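Local coordinates for protein Pbp related beta-lactamase (Pyrococcus abyssi, PDB 2QMI) that probably hydrolyses peptide bonds as a self-compartmentalizing octameric peptidase of the penicillin-binding protein and beta-lactamase family, at residues G76-D81 / E173-V178; L67-L72 / V166-I171; K71-G76 / K261-K266; S179-I184 / G230-G235. All blocks are in the same frame, centred on the assembly; numbering follows the deposited sequence.

All four contacts lie on one side of the chain's centre, within the beta-lactamase-like part of the protein. Helix 61-74 is common to contacts 2 and 3, and helix 162-176 to contacts 1 and 2. Contacts 1 and 2 are the closest neighbours, with centres about 7 Å apart, and their segments alternate along the chain. Contact 4 comes later in the sequence, its centre about 10 Å from that of contact 2, while contact 3, centred about 19 Å from contact 4, closes a longer loop in which contacts 1 and 4 are nested. Contacts 2 and 3 join helices 61-74, 162-176 and 261-267, contacts 1 and 4 add two loops, and contacts 2 and 4 lie near the presumed active-site residues.

Contact 1 (G76-D81 / E173-V178); sequences GGLSLD and EKVSGV
Val175, near the end of helix 162-176, meets the backbone of Gly77 and the side chain of Leu78 in the loop that follows helix 61-74. The nearest alpha carbons are those of Gly77 and Val175, 6.4 Å apart, and the surface buried between the segments is modest, 105 Å².

The main contact sets a methyl group against the glycine backbone, carbonyl oxygen included. Val175 CG1 approaches Gly77 O to 3.6 Å and Gly77 CA to 4.0 Å. With CG1 anti to the backbone N of Val175 (chi1 174°), this methyl is the branch laid against the glycine. The second branch sits more loosely: Val175 CG2 stands 4.1 Å from Gly77 O and 4.4 Å from Leu78 CD1. Phe87 touches both Val175 and Leu78, and Leu78 also rests on Val73 and Val101, which extends the apolar patch toward helices 61-74 and 101-105.

Polar bonds stay within each segment. Gly177, with positive phi, leaves the helix, its N still bonded to Glu173 O at 2.9 Å. Ser176 OG then accepts from Val178 N at 3.1 Å, an ST turn with an N-H...O angle of 164° that ties the outgoing chain back to the last helical turn. In the loop, Asp81 N reaches Ser79 OG only weakly.

No hydrogen bond or salt bridge crosses between the segments. The loop is therefore held against the helix end by shape and van der Waals contact, with both valine methyls beside one backbone carbonyl and CG2 also reaching the leucine.

Contact 2 (L67-L72 / V166-I171); sequences LAIMKL and VLLGKI
Ile69 and Leu168 form the centre of a helix-to-helix contact in the helical part of the penicillin-binding protein and beta-lactamase fold, joining helix 61-74 to helix 162-176. Their alpha carbons are the nearest pair across the segments, 7.8 Å apart, and all three touching residues are buried.

The side-chain contacts are all apolar. Ile69 CD1 meets Leu168 CD2 at 4.1 Å, and the two side chains cross at about a right angle, so they touch over their ends without lying along each other. Ile69 places CG1 beside its backbone N, anti to the carbonyl carbon (chi1 -69°), and a second bend (chi2 -67°) carries CD1 onto the partner helix. From there the same methyl also reaches Ile171 CG2, one helical turn further on, at 4.5 Å. Val101 touches both Ile69 and Leu168, while Leu105 also packs on Leu168; helix 101-105 thus covers one flank of the pair.

Backbone bonding is confined to each helix. Lys71 N donates to Leu67 O at 2.9 Å, and Ile171 N to Leu167 O at 2.8 Å. Charged groups stay clear of the interface: Lys170 forms salt bridges with Glu137 and Glu173, and Lys71 with Glu75.

Ile69 supplies the largest share of the 129 Å² buried here. Its terminal methyl makes both side-chain contacts, and Ile69 CD1 also comes within 4.1 Å of the backbone oxygen Leu168 O.

Contact 3 (K71-G76 / K261-K266); sequences KLVEEG and KEYIEK
Tyr263 packs on Glu74 and Val73 in a surface contact between the last turn of helix 61-74 and the short helix 261-267. Both belong to the helical part of the penicillin-binding protein and beta-lactamase fold. Tyr263 is the main contributor to the interface, and Tyr263 CA lies 8.0 Å from Glu74 CA.

The chief interaction is a CH-pi contact. Glu74 CB stands over one face of the Tyr263 ring, 3.9 Å from its centroid and 28° off the ring normal. Because Glu74 directs CG anti to its own backbone N (chi1 163°) and runs on extended, the rest of the side chain continues over the rim, and Glu74 CD lies 3.6 Å from Tyr263 CE2. The carboxylate does not lie flat on the ring, the two planes being 41° apart; its OE2 is hydrogen-bonded to Ser260, just before helix 261-267. The glutamate thus meets the second segment by its aliphatic part and the residue just before that helix by its polar end.

Val73 adds a lighter apolar touch, with CG1 4.3 Å from Tyr263 CE1, while Met70 also packs on the same ring. Lys266 NZ sits above the opposite face from Glu74 CB, offset toward the rim.

Salt bridges flank the contact without crossing it. Lys71 NZ meets the syn lone pair of Glu75 OE2 at 2.7 Å, and Lys261 NZ uses the corresponding lone pair of Glu262 OE2. The phenol end of the tyrosine reaches as far as the glutamate backbone, where Tyr263 OH lies 3.5 Å from Glu74 CA.

Contact 4 (S179-I184 / G230-G235); sequences SYEEYI and GITADG
The first turn of helix 180-189 faces the irregular loop 230-235, the alpha carbons of Tyr180 and Ala233 lying 7.3 Å apart and those of Glu181 and Thr232 7.6 Å.

Tyr180 carries the contact. Ala233 CB lies over one face of its ring in a CH-pi contact, 3.9 Å from the centroid and only 14° off the normal, while Ile184 CG1 covers the opposite face. Tyr180 CG is anti to the backbone N (chi1 167°), which sends the ring out toward the loop, where its CE2 comes within 3.5 Å of Ala233 CA. Its hydroxyl is hydrogen-bonded to Thr65, whose OG1 also bonds Ala233 O; one threonine hydroxyl therefore bonds both the ring hydroxyl and the loop backbone.

Tyr180 CD2 lies 4.1 Å from Thr232 CB, the two side chains sliding past each other in opposite directions. Glu181 bends at chi2 to bring OE2 within 3.7 Å of Thr232 CG2. No hydrogen bond crosses between the segments.

Ser179 and Glu182 form a capping box. Ser179 N donates to Glu182 OE2 at 3.0 Å, from above the carboxylate plane; the return bond involves Ser179 OG, whose position is less sure.

The capped helix thus packs its first turn on the loop whose Asp234 O bonds Lys62, the lysine of a likely SxxK motif with Ser59, consistent with a second shell to the serine active site of penicillin-binding proteins and beta-lactamases.

Contact 1 (G76-D81 / E173-V178)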
loop_
_atom_site.group_PDB
_atom_site.type_symbol
_atom_site.label_atom_id
_atom_site.label_comp_id
_atom_site.label_asym_id
_atom_site.label_seq_id
_atom_site.Cartn_x
_atom_site.Cartn_y
_atom_site.Cartn_z
ATOM N N GLY A 76 10.808 -51.891 -42.786
ATOM C CA GLY A 76 10.260 -53.046 -42.098
ATOM C C GLY A 76 10.473 -53.062 -40.596
ATOM O O GLY A 76 10.093 -54.022 -39.932
ATOM N N GLY A 77 11.078 -52.004 -40.061
ATOM C CA GLY A 77 11.332 -51.921 -38.635
ATOM C C GLY A 77 10.093 -52.149 -37.787
ATOM O O GLY A 77 10.189 -52.627 -36.660
ATOM N N LEU A 78 8.926 -51.795 -38.319
ATOM C CA LEU A 78 7.681 -51.986 -37.594
ATOM C C LEU A 78 6.486 -51.692 -38.486
ATOM O O LEU A 78 6.636 -51.435 -39.677
ATOM C CB LEU A 78 7.636 -51.081 -36.353
ATOM C CG LEU A 78 7.003 -49.683 -36.386
ATOM C CD1 LEU A 78 6.927 -49.162 -34.954
ATOM C CD2 LEU A 78 7.799 -48.730 -37.255
ATOM N N SER A 79 5.296 -51.736 -37.895
ATOM C CA SER A 79 4.059 -51.475 -38.620
ATOM C C SER A 79 3.305 -50.312 -37.959
ATOM O O SER A 79 3.359 -50.145 -36.742
ATOM C CB SER A 79 3.185 -52.737 -38.629
ATOM O OG SER A 79 1.965 -52.511 -39.325
ATOM N N LEU A 80 2.615 -49.508 -38.765
ATOM C CA LEU A 80 1.860 -48.371 -38.251
ATOM C C LEU A 80 0.650 -48.822 -37.435
ATOM O O LEU A 80 0.113 -48.055 -36.643
ATOM C CB LEU A 80 1.378 -47.485 -39.401
ATOM C CG LEU A 80 2.427 -46.776 -40.257
ATOM C CD1 LEU A 80 1.728 -46.003 -41.371
ATOM C CD2 LEU A 80 3.267 -45.829 -39.386
ATOM N N ASP A 81 0.223 -50.063 -37.634
ATOM C CA ASP A 81 -0.928 -50.598 -36.915
ATOM C C ASP A 81 -0.561 -51.357 -35.633
ATOM O O ASP A 81 -1.447 -51.857 -34.943
ATOM C CB ASP A 81 -1.742 -51.517 -37.834
ATOM C CG ASP A 81 -2.397 -50.766 -38.980
ATOM O OD1 ASP A 81 -3.361 -50.011 -38.721
ATOM O OD2 ASP A 81 -1.943 -50.920 -40.141
ATOM N N GLU A 173 13.679 -45.413 -30.403
ATOM C CA GLU A 173 14.870 -45.954 -29.764
ATOM C C GLU A 173 14.741 -47.473 -29.649
ATOM O O GLU A 173 15.697 -48.213 -29.892
ATOM C CB GLU A 173 15.061 -45.343 -28.372
ATOM C CG GLU A 173 15.025 -43.818 -28.346
ATOM C CD GLU A 173 15.544 -43.245 -27.039
ATOM O OE1 GLU A 173 15.236 -43.820 -25.972
ATOM O OE2 GLU A 173 16.252 -42.216 -27.077
ATOM N N LYS A 174 13.550 -47.926 -29.274
ATOM C CA LYS A 174 13.292 -49.347 -29.121
ATOM C C LYS A 174 13.586 -50.100 -30.418
ATOM O O LYS A 174 14.213 -51.160 -30.406
ATOM C CB LYS A 174 11.830 -49.572 -28.715
ATOM C CG LYS A 174 11.398 -51.040 -28.721
ATOM C CD LYS A 174 12.132 -51.844 -27.655
ATOM C CE LYS A 174 11.795 -53.322 -27.750
ATOM N NZ LYS A 174 12.524 -54.105 -26.709
ATOM N N VAL A 175 13.143 -49.542 -31.537
ATOM C CA VAL A 175 13.334 -50.182 -32.834
ATOM C C VAL A 175 14.688 -49.965 -33.502
ATOM O O VAL A 175 15.243 -50.905 -34.057
ATOM C CB VAL A 175 12.221 -49.764 -33.818
ATOM C CG1 VAL A 175 12.511 -50.313 -35.204
ATOM C CG2 VAL A 175 10.873 -50.270 -33.315
ATOM N N SER A 176 15.221 -48.746 -33.447
ATOM C CA SER A 176 16.501 -48.433 -34.086
ATOM C C SER A 176 17.725 -48.902 -33.307
ATOM O O SER A 176 18.803 -49.081 -33.880
ATOM C CB SER A 176 16.632 -46.925 -34.305
ATOM O OG SER A 176 17.012 -46.266 -33.101
ATOM N N GLY A 177 17.572 -49.074 -31.998
ATOM C CA GLY A 177 18.691 -49.507 -31.188
ATOM C C GLY A 177 19.547 -48.360 -30.680
ATOM O O GLY A 177 20.422 -48.574 -29.841
ATOM N N VAL A 178 19.316 -47.148 -31.182
ATOM C CA VAL A 178 20.083 -45.985 -30.735
ATOM C C VAL A 178 19.175 -44.939 -30.073
ATOM O O VAL A 178 17.956 -45.108 -30.010
ATOM C CB VAL A 178 20.868 -45.326 -31.911
ATOM C CG1 VAL A 178 21.933 -46.287 -32.435
ATOM C CG2 VAL A 178 19.916 -44.938 -33.031
#

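Contact 2 (L67-L72 / V166-I171)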
loop_
_atom_site.group_PDB
_atom_site.type_symbol
_atom_site.label_atom_id
_atom_site.label_comp_id
_atom_site.label_asym_id
_atom_site.label_seq_id
_atom_site.Cartn_x
_atom_site.Cartn_y
_atom_site.Cartn_z
ATOM N N LEU A 67 8.759 -38.477 -39.463
ATOM C CA LEU A 67 9.563 -38.901 -40.598
ATOM C C LEU A 67 10.392 -40.120 -40.207
ATOM O O LEU A 67 10.458 -41.104 -40.952
ATOM C CB LEU A 67 10.476 -37.757 -41.058
ATOM C CG LEU A 67 11.296 -37.973 -42.339
ATOM C CD1 LEU A 67 10.372 -38.268 -43.521
ATOM C CD2 LEU A 67 12.119 -36.730 -42.623
ATOM N N ALA A 68 11.023 -40.058 -39.038
ATOM C CA ALA A 68 11.832 -41.171 -38.548
ATOM C C ALA A 68 10.977 -42.433 -38.532
ATOM O O ALA A 68 11.432 -43.514 -38.929
ATOM C CB ALA A 68 12.343 -40.874 -37.149
ATOM N N ILE A 69 9.736 -42.283 -38.075
ATOM C CA ILE A 69 8.796 -43.393 -38.004
ATOM C C ILE A 69 8.508 -43.947 -39.397
ATOM O O ILE A 69 8.413 -45.158 -39.569
ATOM C CB ILE A 69 7.457 -42.961 -37.356
ATOM C CG1 ILE A 69 7.660 -42.675 -35.864
ATOM C CG2 ILE A 69 6.400 -44.040 -37.566
ATOM C CD1 ILE A 69 8.007 -43.896 -35.005
ATOM N N MET A 70 8.357 -43.062 -40.383
ATOM C CA MET A 70 8.087 -43.495 -41.753
ATOM C C MET A 70 9.253 -44.316 -42.279
ATOM O O MET A 70 9.062 -45.326 -42.951
ATOM C CB MET A 70 7.872 -42.290 -42.681
ATOM C CG MET A 70 6.613 -41.467 -42.416
ATOM S SD MET A 70 5.052 -42.341 -42.732
ATOM C CE MET A 70 4.663 -42.915 -41.088
ATOM N N LYS A 71 10.465 -43.872 -41.969
ATOM C CA LYS A 71 11.668 -44.554 -42.418
ATOM C C LYS A 71 11.712 -45.981 -41.878
ATOM O O LYS A 71 11.823 -46.946 -42.641
ATOM C CB LYS A 71 12.909 -43.786 -41.960
ATOM C CG LYS A 71 14.184 -44.196 -42.685
ATOM C CD LYS A 71 15.294 -43.188 -42.447
ATOM C CE LYS A 71 16.550 -43.569 -43.205
ATOM N NZ LYS A 71 17.031 -44.910 -42.778
ATOM N N LEU A 72 11.607 -46.106 -40.558
ATOM C CA LEU A 72 11.639 -47.410 -39.916
ATOM C C LEU A 72 10.534 -48.329 -40.439
ATOM O O LEU A 72 10.716 -49.542 -40.499
ATOM C CB LEU A 72 11.525 -47.248 -38.396
ATOM C CG LEU A 72 12.668 -46.466 -37.740
ATOM C CD1 LEU A 72 12.337 -46.197 -36.279
ATOM C CD2 LEU A 72 13.976 -47.249 -37.873
ATOM N N VAL A 166 6.256 -38.272 -27.262
ATOM C CA VAL A 166 7.335 -38.647 -26.369
ATOM C C VAL A 166 7.435 -40.169 -26.512
ATOM O O VAL A 166 8.533 -40.730 -26.577
ATOM C CB VAL A 166 7.014 -38.275 -24.905
ATOM C CG1 VAL A 166 8.008 -38.957 -23.958
ATOM C CG2 VAL A 166 7.078 -36.757 -24.737
ATOM N N LEU A 167 6.275 -40.822 -26.587
ATOM C CA LEU A 167 6.200 -42.270 -26.747
ATOM C C LEU A 167 6.769 -42.686 -28.103
ATOM O O LEU A 167 7.482 -43.687 -28.202
ATOM C CB LEU A 167 4.749 -42.741 -26.608
ATOM C CG LEU A 167 4.182 -42.614 -25.186
ATOM C CD1 LEU A 167 2.679 -42.848 -25.189
ATOM C CD2 LEU A 167 4.882 -43.605 -24.277
ATOM N N LEU A 168 6.450 -41.914 -29.143
ATOM C CA LEU A 168 6.960 -42.174 -30.486
ATOM C C LEU A 168 8.478 -42.084 -30.449
ATOM O O LEU A 168 9.168 -42.788 -31.181
ATOM C CB LEU A 168 6.421 -41.146 -31.485
ATOM C CG LEU A 168 4.981 -41.287 -31.986
ATOM C CD1 LEU A 168 4.632 -40.092 -32.877
ATOM C CD2 LEU A 168 4.836 -42.590 -32.761
ATOM N N GLY A 169 8.998 -41.206 -29.597
ATOM C CA GLY A 169 10.440 -41.065 -29.475
ATOM C C GLY A 169 11.057 -42.316 -28.862
ATOM O O GLY A 169 12.166 -42.722 -29.221
ATOM N N LYS A 170 10.330 -42.930 -27.933
ATOM C CA LYS A 170 10.785 -44.139 -27.259
ATOM C C LYS A 170 10.679 -45.340 -28.201
ATOM O O LYS A 170 11.507 -46.247 -28.167
ATOM C CB LYS A 170 9.944 -44.380 -25.998
ATOM C CG LYS A 170 10.409 -45.560 -25.145
ATOM C CD LYS A 170 11.891 -45.447 -24.834
ATOM C CE LYS A 170 12.208 -44.172 -24.080
ATOM N NZ LYS A 170 13.690 -43.955 -23.986
ATOM N N ILE A 171 9.644 -45.346 -29.034
ATOM C CA ILE A 171 9.452 -46.420 -29.997
ATOM C C ILE A 171 10.623 -46.400 -30.983
ATOM O O ILE A 171 11.137 -47.447 -31.384
ATOM C CB ILE A 171 8.115 -46.247 -30.747
ATOM C CG1 ILE A 171 6.962 -46.552 -29.789
ATOM C CG2 ILE A 171 8.065 -47.156 -31.961
ATOM C CD1 ILE A 171 5.594 -46.426 -30.387
#

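Contact 3 (K71-G76 / K261-K266)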
loop_
_atom_site.group_PDB
_atom_site.type_symbol
_atom_site.label_atom_id
_atom_site.label_comp_id
_atom_site.label_asym_id
_atom_site.label_seq_id
_atom_site.Cartn_x
_atom_site.Cartn_y
_atom_site.Cartn_z
ATOM N N LYS A 71 10.465 -43.872 -41.969
ATOM C CA LYS A 71 11.668 -44.554 -42.418
ATOM C C LYS A 71 11.712 -45.981 -41.878
ATOM O O LYS A 71 11.823 -46.946 -42.641
ATOM C CB LYS A 71 12.909 -43.786 -41.960
ATOM C CG LYS A 71 14.184 -44.196 -42.685
ATOM C CD LYS A 71 15.294 -43.188 -42.447
ATOM C CE LYS A 71 16.550 -43.569 -43.205
ATOM N NZ LYS A 71 17.031 -44.910 -42.778
ATOM N N LEU A 72 11.607 -46.106 -40.558
ATOM C CA LEU A 72 11.639 -47.410 -39.916
ATOM C C LEU A 72 10.534 -48.329 -40.439
ATOM O O LEU A 72 10.716 -49.542 -40.499
ATOM C CB LEU A 72 11.525 -47.248 -38.396
ATOM C CG LEU A 72 12.668 -46.466 -37.740
ATOM C CD1 LEU A 72 12.337 -46.197 -36.279
ATOM C CD2 LEU A 72 13.976 -47.249 -37.873
ATOM N N VAL A 73 9.395 -47.754 -40.819
ATOM C CA VAL A 73 8.287 -48.550 -41.351
ATOM C C VAL A 73 8.648 -49.053 -42.754
ATOM O O VAL A 73 8.462 -50.227 -43.089
ATOM C CB VAL A 73 6.994 -47.716 -41.423
ATOM C CG1 VAL A 73 5.867 -48.535 -42.043
ATOM C CG2 VAL A 73 6.605 -47.277 -40.022
ATOM N N GLU A 74 9.174 -48.146 -43.566
ATOM C CA GLU A 74 9.583 -48.475 -44.915
ATOM C C GLU A 74 10.675 -49.534 -44.920
ATOM O O GLU A 74 10.790 -50.307 -45.867
ATOM C CB GLU A 74 10.088 -47.220 -45.615
ATOM C CG GLU A 74 10.895 -47.497 -46.845
ATOM C CD GLU A 74 10.854 -46.342 -47.812
ATOM O OE1 GLU A 74 11.036 -45.185 -47.363
ATOM O OE2 GLU A 74 10.642 -46.595 -49.016
ATOM N N GLU A 75 11.485 -49.565 -43.869
ATOM C CA GLU A 75 12.564 -50.540 -43.772
ATOM C C GLU A 75 12.113 -51.799 -43.029
ATOM O O GLU A 75 12.923 -52.668 -42.691
ATOM C CB GLU A 75 13.778 -49.901 -43.087
ATOM C CG GLU A 75 14.623 -49.052 -44.038
ATOM C CD GLU A 75 15.548 -48.071 -43.319
ATOM O OE1 GLU A 75 15.964 -48.360 -42.177
ATOM O OE2 GLU A 75 15.869 -47.011 -43.907
ATOM N N GLY A 76 10.808 -51.891 -42.786
ATOM C CA GLY A 76 10.260 -53.046 -42.098
ATOM C C GLY A 76 10.473 -53.062 -40.596
ATOM O O GLY A 76 10.093 -54.022 -39.932
ATOM N N LYS A 261 8.513 -41.399 -51.815
ATOM C CA LYS A 261 7.448 -40.418 -51.961
ATOM C C LYS A 261 6.111 -40.920 -51.447
ATOM O O LYS A 261 5.271 -40.134 -51.001
ATOM C CB LYS A 261 7.321 -40.017 -53.433
ATOM C CG LYS A 261 7.251 -41.207 -54.392
ATOM C CD LYS A 261 7.430 -40.758 -55.839
ATOM C CE LYS A 261 7.770 -41.937 -56.750
ATOM N NZ LYS A 261 6.694 -42.966 -56.743
ATOM N N GLU A 262 5.906 -42.228 -51.514
ATOM C CA GLU A 262 4.659 -42.814 -51.041
ATOM C C GLU A 262 4.486 -42.501 -49.555
ATOM O O GLU A 262 3.367 -42.368 -49.067
ATOM C CB GLU A 262 4.663 -44.332 -51.250
ATOM C CG GLU A 262 4.580 -44.794 -52.712
ATOM C CD GLU A 262 5.647 -44.178 -53.611
ATOM O OE1 GLU A 262 6.835 -44.114 -53.202
ATOM O OE2 GLU A 262 5.296 -43.766 -54.740
ATOM N N TYR A 263 5.600 -42.381 -48.839
ATOM C CA TYR A 263 5.543 -42.089 -47.410
ATOM C C TYR A 263 5.283 -40.616 -47.128
ATOM O O TYR A 263 4.488 -40.281 -46.239
ATOM C CB TYR A 263 6.827 -42.573 -46.725
ATOM C CG TYR A 263 6.827 -44.075 -46.604
ATOM C CD1 TYR A 263 6.132 -44.700 -45.572
ATOM C CD2 TYR A 263 7.409 -44.882 -47.594
ATOM C CE1 TYR A 263 5.999 -46.082 -45.527
ATOM C CE2 TYR A 263 7.280 -46.270 -47.560
ATOM C CZ TYR A 263 6.570 -46.860 -46.521
ATOM O OH TYR A 263 6.410 -48.223 -46.468
ATOM N N ILE A 264 5.932 -39.739 -47.891
ATOM C CA ILE A 264 5.724 -38.308 -47.713
ATOM C C ILE A 264 4.231 -38.016 -47.873
ATOM O O ILE A 264 3.657 -37.197 -47.149
ATOM C CB ILE A 264 6.525 -37.488 -48.742
ATOM C CG1 ILE A 264 8.020 -37.690 -48.501
ATOM C CG2 ILE A 264 6.167 -36.016 -48.633
ATOM C CD1 ILE A 264 8.918 -36.827 -49.375
ATOM N N GLU A 265 3.599 -38.718 -48.807
ATOM C CA GLU A 265 2.175 -38.540 -49.054
ATOM C C GLU A 265 1.333 -39.056 -47.900
ATOM O O GLU A 265 0.223 -38.579 -47.667
ATOM C CB GLU A 265 1.783 -39.240 -50.350
ATOM C CG GLU A 265 2.072 -38.387 -51.571
ATOM C CD GLU A 265 2.025 -39.180 -52.850
ATOM O OE1 GLU A 265 1.082 -40.000 -53.011
ATOM O OE2 GLU A 265 2.928 -38.972 -53.698
ATOM N N LYS A 266 1.861 -40.036 -47.178
ATOM C CA LYS A 266 1.137 -40.573 -46.035
ATOM C C LYS A 266 1.082 -39.495 -44.956
ATOM O O LYS A 266 0.063 -39.307 -44.301
ATOM C CB LYS A 266 1.842 -41.817 -45.482
ATOM C CG LYS A 266 1.586 -43.096 -46.269
ATOM C CD LYS A 266 2.039 -44.330 -45.486
ATOM C CE LYS A 266 1.792 -45.606 -46.278
ATOM N NZ LYS A 266 2.512 -45.593 -47.582
#

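Contact 4 (S179-I184 / G230-G235)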
loop_
_atom_site.group_PDB
_atom_site.type_symbol
_atom_site.label_atom_id
_atom_site.label_comp_id
_atom_site.label_asym_id
_atom_site.label_seq_id
_atom_site.Cartn_x
_atom_site.Cartn_y
_atom_site.Cartn_z
ATOM N N SER A 179 19.765 -43.864 -29.567
ATOM C CA SER A 179 18.971 -42.824 -28.918
ATOM C C SER A 179 18.162 -42.075 -29.972
ATOM O O SER A 179 18.536 -42.058 -31.154
ATOM C CB SER A 179 19.874 -41.837 -28.169
ATOM O OG SER A 179 20.562 -40.989 -29.071
ATOM N N TYR A 180 17.054 -41.471 -29.548
ATOM C CA TYR A 180 16.193 -40.706 -30.453
ATOM C C TYR A 180 16.963 -39.552 -31.088
ATOM O O TYR A 180 16.818 -39.268 -32.276
ATOM C CB TYR A 180 14.984 -40.131 -29.699
ATOM C CG TYR A 180 14.236 -39.077 -30.489
ATOM C CD1 TYR A 180 13.425 -39.431 -31.573
ATOM C CD2 TYR A 180 14.402 -37.721 -30.209
ATOM C CE1 TYR A 180 12.807 -38.463 -32.358
ATOM C CE2 TYR A 180 13.787 -36.741 -30.992
ATOM C CZ TYR A 180 12.995 -37.119 -32.065
ATOM O OH TYR A 180 12.415 -36.154 -32.863
ATOM N N GLU A 181 17.775 -38.880 -30.280
ATOM C CA GLU A 181 18.554 -37.756 -30.768
ATOM C C GLU A 181 19.544 -38.157 -31.855
ATOM O O GLU A 181 19.631 -37.488 -32.882
ATOM C CB GLU A 181 19.281 -37.073 -29.607
ATOM C CG GLU A 181 18.334 -36.471 -28.579
ATOM C CD GLU A 181 18.167 -37.337 -27.340
ATOM O OE1 GLU A 181 18.036 -38.576 -27.466
ATOM O OE2 GLU A 181 18.159 -36.764 -26.231
ATOM N N GLU A 182 20.292 -39.237 -31.644
ATOM C CA GLU A 182 21.247 -39.665 -32.665
ATOM C C GLU A 182 20.556 -40.225 -33.907
ATOM O O GLU A 182 21.114 -40.173 -35.000
ATOM C CB GLU A 182 22.269 -40.676 -32.101
ATOM C CG GLU A 182 21.726 -41.980 -31.531
ATOM C CD GLU A 182 22.832 -42.842 -30.866
ATOM O OE1 GLU A 182 23.816 -43.214 -31.567
ATOM O OE2 GLU A 182 22.713 -43.145 -29.644
ATOM N N TYR A 183 19.344 -40.750 -33.763
ATOM C CA TYR A 183 18.648 -41.269 -34.937
ATOM C C TYR A 183 18.247 -40.114 -35.866
ATOM O O TYR A 183 18.394 -40.214 -37.089
ATOM C CB TYR A 183 17.391 -42.051 -34.551
ATOM C CG TYR A 183 16.786 -42.777 -35.736
ATOM C CD1 TYR A 183 17.283 -44.016 -36.146
ATOM C CD2 TYR A 183 15.768 -42.195 -36.493
ATOM C CE1 TYR A 183 16.783 -44.651 -37.280
ATOM C CE2 TYR A 183 15.262 -42.825 -37.634
ATOM C CZ TYR A 183 15.778 -44.047 -38.018
ATOM O OH TYR A 183 15.318 -44.651 -39.159
ATOM N N ILE A 184 17.732 -39.031 -35.285
ATOM C CA ILE A 184 17.330 -37.859 -36.069
ATOM C C ILE A 184 18.550 -37.252 -36.759
ATOM O O ILE A 184 18.503 -36.910 -37.942
ATOM C CB ILE A 184 16.697 -36.755 -35.186
ATOM C CG1 ILE A 184 15.433 -37.275 -34.498
ATOM C CG2 ILE A 184 16.378 -35.537 -36.042
ATOM C CD1 ILE A 184 14.383 -37.813 -35.450
ATOM N N GLY A 230 15.466 -30.449 -22.110
ATOM C CA GLY A 230 14.895 -31.627 -21.490
ATOM C C GLY A 230 13.897 -32.324 -22.396
ATOM O O GLY A 230 13.816 -33.546 -22.421
ATOM N N ILE A 231 13.135 -31.532 -23.139
ATOM C CA ILE A 231 12.120 -32.029 -24.064
ATOM C C ILE A 231 12.830 -32.541 -25.337
ATOM O O ILE A 231 13.867 -32.009 -25.717
ATOM C CB ILE A 231 11.123 -30.867 -24.362
ATOM C CG1 ILE A 231 9.945 -31.342 -25.201
ATOM C CG2 ILE A 231 11.838 -29.738 -25.070
ATOM C CD1 ILE A 231 8.867 -30.278 -25.337
ATOM N N THR A 232 12.288 -33.573 -25.987
ATOM C CA THR A 232 12.932 -34.135 -27.180
ATOM C C THR A 232 12.066 -34.400 -28.422
ATOM O O THR A 232 11.961 -33.547 -29.301
ATOM C CB THR A 232 13.660 -35.461 -26.845
ATOM O OG1 THR A 232 12.751 -36.350 -26.180
ATOM C CG2 THR A 232 14.858 -35.206 -25.955
ATOM N N ALA A 233 11.475 -35.593 -28.496
ATOM C CA ALA A 233 10.652 -36.002 -29.635
ATOM C C ALA A 233 9.401 -35.150 -29.899
ATOM O O ALA A 233 8.975 -35.012 -31.046
ATOM C CB ALA A 233 10.255 -37.470 -29.481
ATOM N N ASP A 234 8.818 -34.584 -28.845
ATOM C CA ASP A 234 7.623 -33.758 -28.982
ATOM C C ASP A 234 7.905 -32.285 -29.289
ATOM O O ASP A 234 6.993 -31.545 -29.656
ATOM C CB ASP A 234 6.759 -33.882 -27.724
ATOM C CG ASP A 234 7.508 -33.522 -26.463
ATOM O OD1 ASP A 234 8.746 -33.682 -26.431
ATOM O OD2 ASP A 234 6.855 -33.096 -25.495
ATOM N N GLY A 235 9.156 -31.851 -29.143
ATOM C CA GLY A 235 9.467 -30.463 -29.450
ATOM C C GLY A 235 10.734 -29.870 -28.864
ATOM O O GLY A 235 10.691 -28.768 -28.326
#